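Local coordinates for protein ribonuclease H (PDB 3U3G) that cleaves the RNA strand of RNA/DNA hybrids, as expected of a type 1 ribonuclease H, at residues N2-Y7 / M70-R75; G11-P16 / A134-L139; I21-T26 / I54-D59; A48-L53 / E79-Q84. All blocks are in the same frame, centred on the assembly; numbering follows the deposited sequence.

How the contacts relate
The four contacts tie together one mixed sheet and the helices on its two faces. Strand 3-12 serves contact 1 near its beginning and contact 2 at its end, whose centres are about 27 Å apart on opposite sides of the chain's centre. Contacts 3 and 4 share helix 45-60, their centres about 12 Å apart, and Ile21 touches the turn from Ala48 to Ala52. Contact 1 meets both: Tyr7 and Ile5 pair with strand 17-26, and Val74 packs on Leu53. Along the chain, contacts 3 and 4 both lie within the loop closed by contact 2, whose second segment nears the C-terminus. The N-terminal strand and C-terminal helix thus bracket a compact RNase H fold.

Contact 1: residues N2-Y7 / M70-R75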
loop_
_atom_site.group_PDB
_atom_site.type_symbol
_atom_site.label_atom_id
_atom_site.label_comp_id
_atom_site.label_asym_id
_atom_site.label_seq_id
_atom_site.Cartn_x
_atom_site.Cartn_y
_atom_site.Cartn_z
ATOM N N ASN A 2 3.455 18.758 6.304
ATOM C CA ASN A 2 2.896 18.579 7.653
ATOM C C ASN A 2 2.119 17.277 7.813
ATOM O O ASN A 2 1.696 16.926 8.910
ATOM C CB ASN A 2 1.976 19.748 8.027
ATOM C CG ASN A 2 2.643 21.094 7.852
ATOM O OD1 ASN A 2 1.971 22.099 7.622
ATOM N ND2 ASN A 2 3.948 21.146 8.101
ATOM N N LYS A 3 1.816 16.632 6.698
ATOM C CA LYS A 3 1.259 15.294 6.742
ATOM C C LYS A 3 1.727 14.555 5.523
ATOM O O LYS A 3 2.056 15.170 4.502
ATOM C CB LYS A 3 -0.271 15.337 6.752
ATOM C CG LYS A 3 -0.922 13.983 7.045
ATOM C CD LYS A 3 -2.437 14.027 6.877
ATOM C CE LYS A 3 -3.036 15.267 7.520
ATOM N NZ LYS A 3 -4.405 15.003 8.045
ATOM N N ILE A 4 1.868 13.247 5.676
ATOM C CA ILE A 4 2.194 12.369 4.570
ATOM C C ILE A 4 0.992 11.477 4.290
ATOM O O ILE A 4 0.492 10.800 5.192
ATOM C CB ILE A 4 3.438 11.518 4.887
ATOM C CG1 ILE A 4 4.678 12.413 4.986
ATOM C CG2 ILE A 4 3.647 10.452 3.813
ATOM C CD1 ILE A 4 5.949 11.670 5.464
ATOM N N ILE A 5 0.449 11.595 3.084
ATOM C CA ILE A 5 -0.714 10.817 2.674
ATOM C C ILE A 5 -0.283 9.785 1.643
ATOM O O ILE A 5 0.329 10.126 0.621
ATOM C CB ILE A 5 -1.819 11.722 2.062
ATOM C CG1 ILE A 5 -2.265 12.773 3.085
ATOM C CG2 ILE A 5 -3.019 10.872 1.622
ATOM C CD1 ILE A 5 -3.084 13.887 2.481
ATOM N N ILE A 6 -0.577 8.522 1.924
ATOM C CA ILE A 6 -0.151 7.407 1.090
ATOM C C ILE A 6 -1.387 6.750 0.487
ATOM O O ILE A 6 -2.398 6.598 1.178
ATOM C CB ILE A 6 0.605 6.358 1.930
ATOM C CG1 ILE A 6 1.854 6.964 2.578
ATOM C CG2 ILE A 6 0.990 5.162 1.068
ATOM C CD1 ILE A 6 2.529 6.058 3.595
ATOM N N TYR A 7 -1.362 6.480 -0.816
ATOM C CA TYR A 7 -2.361 5.623 -1.461
ATOM C C TYR A 7 -1.656 4.361 -1.921
ATOM O O TYR A 7 -0.581 4.435 -2.531
ATOM C CB TYR A 7 -2.949 6.296 -2.707
ATOM C CG TYR A 7 -3.555 7.656 -2.458
ATOM C CD1 TYR A 7 -2.745 8.759 -2.185
ATOM C CD2 TYR A 7 -4.933 7.808 -2.353
ATOM C CE1 TYR A 7 -3.296 10.021 -1.964
ATOM C CE2 TYR A 7 -5.492 9.061 -2.117
ATOM C CZ TYR A 7 -4.673 10.141 -1.871
ATOM O OH TYR A 7 -5.220 11.385 -1.565
ATOM N N MET A 70 5.843 12.848 12.364
ATOM C CA MET A 70 5.029 13.206 11.204
ATOM C C MET A 70 3.742 12.386 11.180
ATOM O O MET A 70 3.778 11.164 11.293
ATOM C CB MET A 70 5.824 12.968 9.918
ATOM C CG MET A 70 5.049 13.249 8.636
ATOM S SD MET A 70 4.628 14.993 8.421
ATOM C CE MET A 70 6.229 15.780 8.439
ATOM N N GLU A 71 2.617 13.058 10.958
ATOM C CA GLU A 71 1.331 12.392 10.760
ATOM C C GLU A 71 1.314 11.675 9.408
ATOM O O GLU A 71 1.684 12.265 8.395
ATOM C CB GLU A 71 0.212 13.434 10.810
ATOM C CG GLU A 71 -1.191 12.908 10.560
ATOM C CD GLU A 71 -2.259 13.984 10.743
ATOM O OE1 GLU A 71 -1.917 15.105 11.183
ATOM O OE2 GLU A 71 -3.441 13.707 10.448
ATOM N N VAL A 72 0.964 10.391 9.416
ATOM C CA VAL A 72 0.922 9.569 8.204
ATOM C C VAL A 72 -0.440 8.878 8.092
ATOM O O VAL A 72 -0.915 8.253 9.046
ATOM C CB VAL A 72 2.036 8.494 8.221
ATOM C CG1 VAL A 72 2.020 7.706 6.931
ATOM C CG2 VAL A 72 3.399 9.139 8.429
ATOM N N GLU A 73 -1.007 8.896 6.898
ATOM C CA GLU A 73 -2.298 8.273 6.644
ATOM C C GLU A 73 -2.168 7.428 5.382
ATOM O O GLU A 73 -1.606 7.893 4.382
ATOM C CB GLU A 73 -3.344 9.375 6.454
ATOM C CG GLU A 73 -4.730 8.928 6.041
ATOM C CD GLU A 73 -5.717 10.071 6.100
ATOM O OE1 GLU A 73 -5.867 10.672 7.182
ATOM O OE2 GLU A 73 -6.435 10.284 5.113
ATOM N N VAL A 74 -2.709 6.211 5.423
ATOM C CA VAL A 74 -2.744 5.325 4.257
ATOM C C VAL A 74 -4.184 5.149 3.802
ATOM O O VAL A 74 -5.054 4.813 4.615
ATOM C CB VAL A 74 -2.161 3.936 4.590
ATOM C CG1 VAL A 74 -2.412 2.974 3.424
ATOM C CG2 VAL A 74 -0.685 4.034 4.888
ATOM N N ARG A 75 -4.443 5.526 2.556
ATOM C CA ARG A 75 -5.756 5.429 1.929
ATOM C C ARG A 75 -5.815 4.249 0.974
ATOM O O ARG A 75 -4.917 4.054 0.153
ATOM C CB ARG A 75 -6.074 6.722 1.179
ATOM C CG ARG A 75 -6.153 7.908 2.126
ATOM C CD ARG A 75 -6.344 9.238 1.417
ATOM N NE ARG A 75 -6.436 10.320 2.403
ATOM C CZ ARG A 75 -6.642 11.597 2.096
ATOM N NH1 ARG A 75 -6.775 11.960 0.829
ATOM N NH2 ARG A 75 -6.621 12.514 3.060
HETATM O O HOH W 1 2.600 15.978 11.142
#
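Arg75 is the most engaged side chain of this strand pair, its chain extended from CG to NE and lying beside Tyr7, with both side chains pointing the same way. Its guanidinium stands almost perpendicular to the phenol ring, the planes 84° apart. NH1 reaches Tyr7 OH in a weak hydrogen bond of 2.9 Å, while Ile5 CG2 sits over one guanidinium face, 3.5 Å from Arg75 NE. The edge of the group belongs to Glu73 of the same strand, whose OE2 accepts from Arg75 NE at 2.7 Å, nearly in the guanidinium plane and through its anti lone pair. An alanine here, lacking the guanidinium that Glu73 and Ile5 engage, would probably loosen this face of the strand pair. Further along the same face, Lys3 and Glu71 run side by side; Lys3 bends at its end and sets NZ above the carboxylate plane, 2.9 Å from Glu71 OE2.

On the other face the side chains are apolar. Ile6 crosses Val72 and Val74 obliquely, its CD1 3.8 Å from Val72 CG1, and Ile4 crosses Met70 at about a right angle. Helix 45-60 covers this face through Ala56 and Leu60.

Between the faces, Ile4 and Ile6 each give their N-H to, and take one from, the partner strand; the Arg75 N to Ile6 O bond, 2.7 Å long, is nearly straight at 176°. Strand 3-12 is the middle strand of the mixed sheet of the RNase H fold, and 71-76 its parallel neighbour.

Contact 2: residues G11-P16 / A134-L139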
loop_
_atom_site.group_PDB
_atom_site.type_symbol
_atom_site.label_atom_id
_atom_site.label_comp_id
_atom_site.label_asym_id
_atom_site.label_seq_id
_atom_site.Cartn_x
_atom_site.Cartn_y
_atom_site.Cartn_z
ATOM N N GLY A 11 -2.450 -5.523 -7.639
ATOM C CA GLY A 11 -3.315 -6.346 -8.472
ATOM C C GLY A 11 -2.550 -7.472 -9.119
ATOM O O GLY A 11 -1.351 -7.357 -9.379
ATOM N N ALA A 12 -3.260 -8.506 -9.493
ATOM C CA ALA A 12 -2.719 -9.567 -10.310
ATOM C C ALA A 12 -3.662 -9.920 -11.484
ATOM O O ALA A 12 -4.825 -9.864 -11.366
ATOM C CB ALA A 12 -2.477 -10.794 -9.460
ATOM N N ARG A 13 -3.065 -10.381 -12.552
ATOM C CA ARG A 13 -3.794 -10.798 -13.740
ATOM C C ARG A 13 -3.869 -12.305 -13.732
ATOM O O ARG A 13 -3.084 -12.966 -14.327
ATOM C CB ARG A 13 -3.090 -10.262 -14.984
ATOM C CG ARG A 13 -3.052 -8.817 -14.962
ATOM C CD ARG A 13 -2.945 -8.176 -16.288
ATOM N NE ARG A 13 -2.933 -6.729 -16.158
ATOM C CZ ARG A 13 -2.308 -5.918 -16.984
ATOM N NH1 ARG A 13 -1.666 -6.411 -17.997
ATOM N NH2 ARG A 13 -2.315 -4.640 -16.742
ATOM N N GLY A 14 -4.802 -12.827 -12.984
ATOM C CA GLY A 14 -4.788 -14.244 -12.788
ATOM C C GLY A 14 -4.831 -14.522 -11.321
ATOM O O GLY A 14 -4.847 -13.614 -10.528
ATOM N N ASN A 15 -4.969 -15.785 -11.006
ATOM C CA ASN A 15 -5.022 -16.176 -9.634
ATOM C C ASN A 15 -4.272 -17.459 -9.283
ATOM O O ASN A 15 -4.888 -18.397 -8.894
ATOM C CB ASN A 15 -6.535 -16.284 -9.374
ATOM C CG ASN A 15 -6.887 -16.550 -7.972
ATOM O OD1 ASN A 15 -7.885 -17.162 -7.710
ATOM N ND2 ASN A 15 -6.157 -15.996 -7.059
ATOM N N PRO A 16 -2.958 -17.511 -9.367
ATOM C CA PRO A 16 -2.101 -16.312 -9.441
ATOM C C PRO A 16 -1.704 -15.967 -10.837
ATOM O O PRO A 16 -1.872 -16.724 -11.756
ATOM C CB PRO A 16 -0.844 -16.765 -8.697
ATOM C CG PRO A 16 -0.741 -18.253 -9.025
ATOM C CD PRO A 16 -2.178 -18.684 -8.992
ATOM N N ALA A 134 3.101 -1.180 -14.384
ATOM C CA ALA A 134 4.145 -2.128 -14.045
ATOM C C ALA A 134 3.887 -3.479 -14.698
ATOM O O ALA A 134 4.808 -4.088 -15.233
ATOM C CB ALA A 134 4.281 -2.271 -12.530
ATOM N N ILE A 135 2.653 -3.977 -14.605
ATOM C CA ILE A 135 2.338 -5.263 -15.222
ATOM C C ILE A 135 2.466 -5.220 -16.745
ATOM O O ILE A 135 3.123 -6.082 -17.343
ATOM C CB ILE A 135 0.950 -5.791 -14.817
ATOM C CG1 ILE A 135 0.871 -5.973 -13.299
ATOM C CG2 ILE A 135 0.677 -7.132 -15.499
ATOM C CD1 ILE A 135 -0.553 -6.193 -12.808
ATOM N N ASP A 136 1.935 -4.167 -17.360
ATOM C CA ASP A 136 1.998 -4.038 -18.816
ATOM C C ASP A 136 3.460 -4.042 -19.254
ATOM O O ASP A 136 3.801 -4.608 -20.303
ATOM C CB ASP A 136 1.346 -2.735 -19.280
ATOM C CG ASP A 136 -0.169 -2.768 -19.215
ATOM O OD1 ASP A 136 -0.744 -3.867 -19.095
ATOM O OD2 ASP A 136 -0.772 -1.676 -19.307
ATOM N N LYS A 137 4.312 -3.326 -18.521
ATOM C CA LYS A 137 5.698 -3.163 -18.938
ATOM C C LYS A 137 6.459 -4.475 -18.802
ATOM O O LYS A 137 7.169 -4.874 -19.722
ATOM C CB LYS A 137 6.382 -2.040 -18.152
ATOM C CG LYS A 137 7.813 -1.755 -18.614
ATOM C CD LYS A 137 8.316 -0.406 -18.101
ATOM C CE LYS A 137 9.496 0.117 -18.933
ATOM N NZ LYS A 137 10.646 -0.840 -19.031
ATOM N N ALA A 138 6.105 -5.254 -17.785
ATOM C CA ALA A 138 6.735 -6.551 -17.548
ATOM C C ALA A 138 6.335 -7.574 -18.610
ATOM O O ALA A 138 7.167 -8.360 -19.067
ATOM C CB ALA A 138 6.377 -7.065 -16.156
ATOM N N LEU A 139 5.106 -7.460 -19.100
ATOM C CA LEU A 139 4.577 -8.400 -20.085
ATOM C C LEU A 139 4.998 -8.044 -21.505
ATOM O O LEU A 139 4.879 -8.862 -22.414
ATOM C CB LEU A 139 3.051 -8.469 -19.998
ATOM C CG LEU A 139 2.515 -9.023 -18.679
ATOM C CD1 LEU A 139 1.014 -9.250 -18.748
ATOM C CD2 LEU A 139 3.249 -10.303 -18.317
#
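In this RNase H fold the C-terminal helix 125-139 lies against the sheet face opposite helix 45-60, and its last turns meet the end of strand 3-12 and the residues that follow. The close-packed part is centred on Ile135, a buried residue that also rests on Pro18 of strand 17-26. Its CG1 lies anti to the carbonyl carbon (chi1 -60°), which carries CD1 to within 3.7 Å of Gly11 O. The other branch, CG2, meets the tip of Arg13 and sits over one face of the guanidinium, 3.5 Å from Arg13 NH1 and offset toward the rim of the group. An alanine at Ile135 would probably leave the guanidinium without this apolar support and weaken the hold of the helix on the strand end.

The solvent side holds an exposed but short salt bridge. Arg13 reaches across to the helix with an extended chain, crossing Asp136 at about a right angle. The loose element is Leu139, its CD1 4.0 Å from Arg13 NH1. The guanidinium and carboxylate planes are 55° apart, so the two groups do not pair flat, oxygen for nitrogen. Both terminal nitrogens instead converge end-on upon a single oxygen: Arg13 NH1 approaches Asp136 OD1 at 2.9 Å nearly along the C-O axis, and Arg13 NH2 reaches OD1 at the same length from 50° above the carboxylate plane.

Contact 3: residues I21-T26 / I54-D59; sequences IGVVIT and IRALED
Asp59 OD1 is held by one well-formed bond, from Arg55 NE one turn earlier in the same helix, at 2.9 Å and with an N-H...O angle of 156°. The oxygen lies almost in the guanidinium plane, whereas the donor stands above the carboxylate plane. The second oxygen, OD2, is hydrogen-bonded to Ser36 OG of strand 32-41, so each oxygen of this buried carboxylate has its own partner. OD2 also meets an apolar neighbour tip to tip, Val23 CG1 at 3.8 Å.

Here, on one face of the RNase H sheet, the axis of helix residues 54-59 crosses that of strand residues 21-26 at -40°, 8.7 Å away at the closest. Ile21, Val23 and Ile25 point toward the helix, while Val24 between them turns to the other face, where it meets helix 125-139. Val23 is central to the packing: CG1 approaches Ala56 CB at 3.8 Å, and the small alanine lets the helix come close, with the CA atoms of Val23 and Ala56 6.1 Å apart.

Ile21 adopts the crowded first torsion, chi1 60°, with CG1 between the backbone N and the carbonyl carbon. Its CD1 thereby reaches the aliphatic root of Arg55, 3.5 Å from CB, crossing it at about a right angle. Arg55 bends at chi2, which carries its NE across to Asp59. At the far end, Ile25 CD1 lies 4.1 Å from Asp59 CB.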
loop_
_atom_site.group_PDB
_atom_site.type_symbol
_atom_site.label_atom_id
_atom_site.label_comp_id
_atom_site.label_asym_id
_atom_site.label_seq_id
_atom_site.Cartn_x
_atom_site.Cartn_y
_atom_site.Cartn_z
ATOM N N ILE A 21 2.368 -3.560 -8.000
ATOM C CA ILE A 21 2.003 -2.698 -6.873
ATOM C C ILE A 21 2.122 -1.241 -7.281
ATOM O O ILE A 21 2.898 -0.901 -8.189
ATOM C CB ILE A 21 2.860 -2.984 -5.624
ATOM C CG1 ILE A 21 4.348 -2.743 -5.914
ATOM C CG2 ILE A 21 2.584 -4.412 -5.126
ATOM C CD1 ILE A 21 5.229 -2.928 -4.723
ATOM N N GLY A 22 1.341 -0.393 -6.617
ATOM C CA GLY A 22 1.365 1.052 -6.849
ATOM C C GLY A 22 1.252 1.784 -5.532
ATOM O O GLY A 22 0.477 1.397 -4.660
ATOM N N VAL A 23 2.118 2.770 -5.340
ATOM C CA VAL A 23 2.102 3.622 -4.163
ATOM C C VAL A 23 2.193 5.070 -4.634
ATOM O O VAL A 23 3.064 5.418 -5.449
ATOM C CB VAL A 23 3.312 3.333 -3.245
ATOM C CG1 VAL A 23 3.271 4.229 -2.014
ATOM C CG2 VAL A 23 3.385 1.830 -2.859
ATOM N N VAL A 24 1.294 5.915 -4.140
ATOM C CA VAL A 24 1.380 7.353 -4.358
ATOM C C VAL A 24 1.511 8.009 -2.994
ATOM O O VAL A 24 0.762 7.683 -2.054
ATOM C CB VAL A 24 0.099 7.903 -5.042
ATOM C CG1 VAL A 24 0.196 9.411 -5.227
ATOM C CG2 VAL A 24 -0.157 7.187 -6.366
ATOM N N ILE A 25 2.461 8.917 -2.859
ATOM C CA ILE A 25 2.648 9.645 -1.614
ATOM C C ILE A 25 2.561 11.129 -1.875
ATOM O O ILE A 25 3.200 11.639 -2.810
ATOM C CB ILE A 25 4.008 9.333 -0.957
ATOM C CG1 ILE A 25 4.237 7.815 -0.934
ATOM C CG2 ILE A 25 4.085 9.958 0.442
ATOM C CD1 ILE A 25 5.478 7.381 -0.159
ATOM N N THR A 26 1.683 11.802 -1.135
ATOM C CA THR A 26 1.519 13.255 -1.263
ATOM C C THR A 26 1.734 13.948 0.068
ATOM O O THR A 26 1.654 13.332 1.136
ATOM C CB THR A 26 0.130 13.665 -1.836
ATOM O OG1 THR A 26 -0.859 13.632 -0.794
ATOM C CG2 THR A 26 -0.289 12.754 -2.992
ATOM N N ILE A 54 3.530 -3.139 2.187
ATOM C CA ILE A 54 4.908 -3.373 2.612
ATOM C C ILE A 54 5.883 -2.431 1.880
ATOM O O ILE A 54 6.747 -1.820 2.497
ATOM C CB ILE A 54 5.281 -4.845 2.427
ATOM C CG1 ILE A 54 4.451 -5.693 3.397
ATOM C CG2 ILE A 54 6.770 -5.056 2.654
ATOM C CD1 ILE A 54 4.547 -7.176 3.145
ATOM N N ARG A 55 5.663 -2.242 0.586
ATOM C CA ARG A 55 6.476 -1.332 -0.202
ATOM C C ARG A 55 6.289 0.119 0.217
ATOM O O ARG A 55 7.270 0.840 0.375
ATOM C CB ARG A 55 6.192 -1.496 -1.692
ATOM C CG ARG A 55 6.797 -0.413 -2.586
ATOM C CD ARG A 55 8.339 -0.364 -2.561
ATOM N NE ARG A 55 8.866 0.634 -3.511
ATOM C CZ ARG A 55 9.104 0.380 -4.792
ATOM N NH1 ARG A 55 9.460 1.367 -5.607
ATOM N NH2 ARG A 55 9.001 -0.860 -5.253
ATOM N N ALA A 56 5.053 0.523 0.512
ATOM C CA ALA A 56 4.852 1.881 1.035
ATOM C C ALA A 56 5.592 2.124 2.345
ATOM O O ALA A 56 6.200 3.179 2.539
ATOM C CB ALA A 56 3.366 2.196 1.189
ATOM N N LEU A 57 5.559 1.133 3.241
ATOM C CA LEU A 57 6.299 1.235 4.500
ATOM C C LEU A 57 7.818 1.301 4.312
ATOM O O LEU A 57 8.499 2.013 5.061
ATOM C CB LEU A 57 5.916 0.085 5.435
ATOM C CG LEU A 57 4.460 0.180 5.895
ATOM C CD1 LEU A 57 4.069 -1.145 6.544
ATOM C CD2 LEU A 57 4.271 1.318 6.910
ATOM N N GLU A 58 8.325 0.641 3.273
ATOM C CA GLU A 58 9.727 0.753 2.892
ATOM C C GLU A 58 10.042 2.140 2.335
ATOM O O GLU A 58 11.038 2.768 2.720
ATOM C CB GLU A 58 10.059 -0.344 1.878
ATOM C CG GLU A 58 11.372 -0.196 1.132
ATOM C CD GLU A 58 12.540 -0.835 1.847
ATOM O OE1 GLU A 58 12.423 -1.063 3.079
ATOM O OE2 GLU A 58 13.637 -0.886 1.228
ATOM N N ASP A 59 9.191 2.618 1.432
ATOM C CA ASP A 59 9.367 3.948 0.847
ATOM C C ASP A 59 9.474 4.976 1.960
ATOM O O ASP A 59 10.279 5.900 1.889
ATOM C CB ASP A 59 8.158 4.294 -0.022
ATOM C CG ASP A 59 8.091 3.469 -1.305
ATOM O OD1 ASP A 59 9.142 3.029 -1.816
ATOM O OD2 ASP A 59 7.002 3.457 -1.909
#

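Contact 4: residues A48-L53 / E79-Q84; sequences AEYEAL and ELIVRQ
Apolar packing between the two helices centres on Ile81, which points at helix 45-60 and divides its branches between three neighbours. Its CD1 comes to 3.5 Å from Glu49 CB and sits against CB and CG of that residue, the two side chains crossing obliquely. The other branch, CG2, faces two residues of the same helix, 4.1 Å from Tyr50 CE1 and 4.2 Å from Leu53 CD1. The axes of 48-53 and 79-84 cross at -54° and come no nearer than 11.8 Å, a wide spacing bridged by long side chains.

Hydrogen bonding across the pair rests on Tyr50, whose end swings toward helix 79-85. Tyr50 OH donates to Gln84 OE1 at 2.8 Å, and that oxygen lies at the edge of the ring, near its plane. Ring and amide are nearly perpendicular, 81° apart, and the hydroxyl stands 61° above the plane of the amide carbonyl, off its lone pairs. Gln84 reaches this position with a chain extended beyond CG. Leu96, Phe100 and Ile103 of helix 94-110 also pack on the Tyr50 side chain, which is buried among the three helices.

Among the charged groups, Glu49 is buried even as its aliphatic part packs on Ile81. It bends at chi2, and its OE2 lies close to Asp9 OD1; the two carboxylates would probably raise each other's pKa. Their proximity at the start of helix 45-60, beside strand 3-12, is consistent with the cluster of acidic residues that forms the active site in RNase H enzymes.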
loop_
_atom_site.group_PDB
_atom_site.type_symbol
_atom_site.label_atom_id
_atom_site.label_comp_id
_atom_site.label_asym_id
_atom_site.label_seq_id
_atom_site.Cartn_x
_atom_site.Cartn_y
_atom_site.Cartn_z
ATOM N N ALA A 48 -0.773 -9.183 -3.563
ATOM C CA ALA A 48 -0.311 -7.929 -4.150
ATOM C C ALA A 48 -0.729 -6.681 -3.375
ATOM O O ALA A 48 0.083 -5.786 -3.187
ATOM C CB ALA A 48 -0.703 -7.830 -5.633
ATOM N N GLU A 49 -1.975 -6.626 -2.899
ATOM C CA GLU A 49 -2.400 -5.498 -2.074
ATOM C C GLU A 49 -1.533 -5.374 -0.825
ATOM O O GLU A 49 -1.185 -4.267 -0.392
ATOM C CB GLU A 49 -3.868 -5.638 -1.654
ATOM C CG GLU A 49 -4.901 -5.377 -2.762
ATOM C CD GLU A 49 -5.504 -3.966 -2.726
ATOM O OE1 GLU A 49 -4.866 -3.020 -2.202
ATOM O OE2 GLU A 49 -6.612 -3.788 -3.274
ATOM N N TYR A 50 -1.248 -6.510 -0.189
ATOM C CA TYR A 50 -0.428 -6.494 1.023
ATOM C C TYR A 50 1.020 -6.128 0.707
ATOM O O TYR A 50 1.628 -5.340 1.431
ATOM C CB TYR A 50 -0.466 -7.854 1.720
ATOM C CG TYR A 50 -1.614 -8.055 2.694
ATOM C CD1 TYR A 50 -2.915 -7.701 2.366
ATOM C CD2 TYR A 50 -1.408 -8.674 3.919
ATOM C CE1 TYR A 50 -3.961 -7.903 3.259
ATOM C CE2 TYR A 50 -2.455 -8.944 4.771
ATOM C CZ TYR A 50 -3.725 -8.531 4.452
ATOM O OH TYR A 50 -4.754 -8.723 5.363
ATOM N N GLU A 51 1.525 -6.604 -0.425
ATOM C CA GLU A 51 2.880 -6.238 -0.835
ATOM C C GLU A 51 2.983 -4.740 -1.115
ATOM O O GLU A 51 4.030 -4.139 -0.895
ATOM C CB GLU A 51 3.326 -7.039 -2.062
ATOM C CG GLU A 51 3.585 -8.524 -1.846
ATOM C CD GLU A 51 4.908 -8.822 -1.147
ATOM O OE1 GLU A 51 5.508 -7.914 -0.508
ATOM O OE2 GLU A 51 5.308 -10.011 -1.181
ATOM N N ALA A 52 1.922 -4.128 -1.631
ATOM C CA ALA A 52 1.963 -2.700 -1.888
ATOM C C ALA A 52 2.070 -1.909 -0.591
ATOM O O ALA A 52 2.817 -0.929 -0.513
ATOM C CB ALA A 52 0.733 -2.266 -2.680
ATOM N N LEU A 53 1.378 -2.367 0.458
ATOM C CA LEU A 53 1.549 -1.761 1.779
ATOM C C LEU A 53 2.985 -1.928 2.305
ATOM O O LEU A 53 3.547 -0.988 2.876
ATOM C CB LEU A 53 0.553 -2.348 2.788
ATOM C CG LEU A 53 -0.920 -2.013 2.604
ATOM C CD1 LEU A 53 -1.772 -2.981 3.420
ATOM C CD2 LEU A 53 -1.157 -0.581 3.050
ATOM N N GLU A 79 -12.258 -1.774 1.568
ATOM C CA GLU A 79 -12.726 -1.636 2.930
ATOM C C GLU A 79 -12.293 -2.832 3.782
ATOM O O GLU A 79 -11.913 -2.673 4.942
ATOM C CB GLU A 79 -14.247 -1.428 3.004
ATOM C CG GLU A 79 -14.676 -1.108 4.423
ATOM C CD GLU A 79 -16.132 -0.735 4.575
ATOM O OE1 GLU A 79 -16.860 -0.696 3.569
ATOM O OE2 GLU A 79 -16.510 -0.415 5.721
ATOM N N LEU A 80 -12.360 -4.032 3.208
ATOM C CA LEU A 80 -11.920 -5.223 3.912
ATOM C C LEU A 80 -10.481 -5.098 4.412
ATOM O O LEU A 80 -10.204 -5.333 5.577
ATOM C CB LEU A 80 -12.057 -6.454 3.022
ATOM C CG LEU A 80 -11.523 -7.754 3.616
ATOM C CD1 LEU A 80 -12.303 -8.121 4.858
ATOM C CD2 LEU A 80 -11.612 -8.865 2.587
ATOM N N ILE A 81 -9.574 -4.680 3.536
ATOM C CA ILE A 81 -8.179 -4.623 3.942
ATOM C C ILE A 81 -7.952 -3.522 4.979
ATOM O O ILE A 81 -7.229 -3.714 5.949
ATOM C CB ILE A 81 -7.242 -4.467 2.742
ATOM C CG1 ILE A 81 -7.319 -5.731 1.881
ATOM C CG2 ILE A 81 -5.810 -4.261 3.234
ATOM C CD1 ILE A 81 -6.590 -5.613 0.570
ATOM N N VAL A 82 -8.668 -2.415 4.847
ATOM C CA VAL A 82 -8.600 -1.379 5.879
ATOM C C VAL A 82 -9.058 -1.897 7.245
ATOM O O VAL A 82 -8.356 -1.730 8.244
ATOM C CB VAL A 82 -9.417 -0.144 5.472
ATOM C CG1 VAL A 82 -9.544 0.819 6.643
ATOM C CG2 VAL A 82 -8.764 0.558 4.283
ATOM N N ARG A 83 -10.176 -2.619 7.275
ATOM C CA ARG A 83 -10.662 -3.141 8.541
ATOM C C ARG A 83 -9.733 -4.194 9.124
ATOM O O ARG A 83 -9.627 -4.332 10.335
ATOM C CB ARG A 83 -12.091 -3.673 8.409
ATOM C CG ARG A 83 -13.131 -2.644 7.949
ATOM C CD ARG A 83 -13.153 -1.348 8.763
ATOM N NE ARG A 83 -13.974 -0.361 8.045
ATOM C CZ ARG A 83 -13.647 0.910 7.833
ATOM N NH1 ARG A 83 -12.583 1.493 8.411
ATOM N NH2 ARG A 83 -14.394 1.634 7.015
ATOM N N GLN A 84 -9.119 -4.986 8.249
ATOM C CA GLN A 84 -8.116 -5.963 8.681
ATOM C C GLN A 84 -6.917 -5.253 9.306
ATOM O O GLN A 84 -6.497 -5.581 10.412
ATOM C CB GLN A 84 -7.658 -6.814 7.492
ATOM C CG GLN A 84 -8.709 -7.825 7.051
ATOM C CD GLN A 84 -8.326 -8.565 5.780
ATOM O OE1 GLN A 84 -7.488 -8.110 4.986
ATOM N NE2 GLN A 84 -9.037 -9.647 5.514
#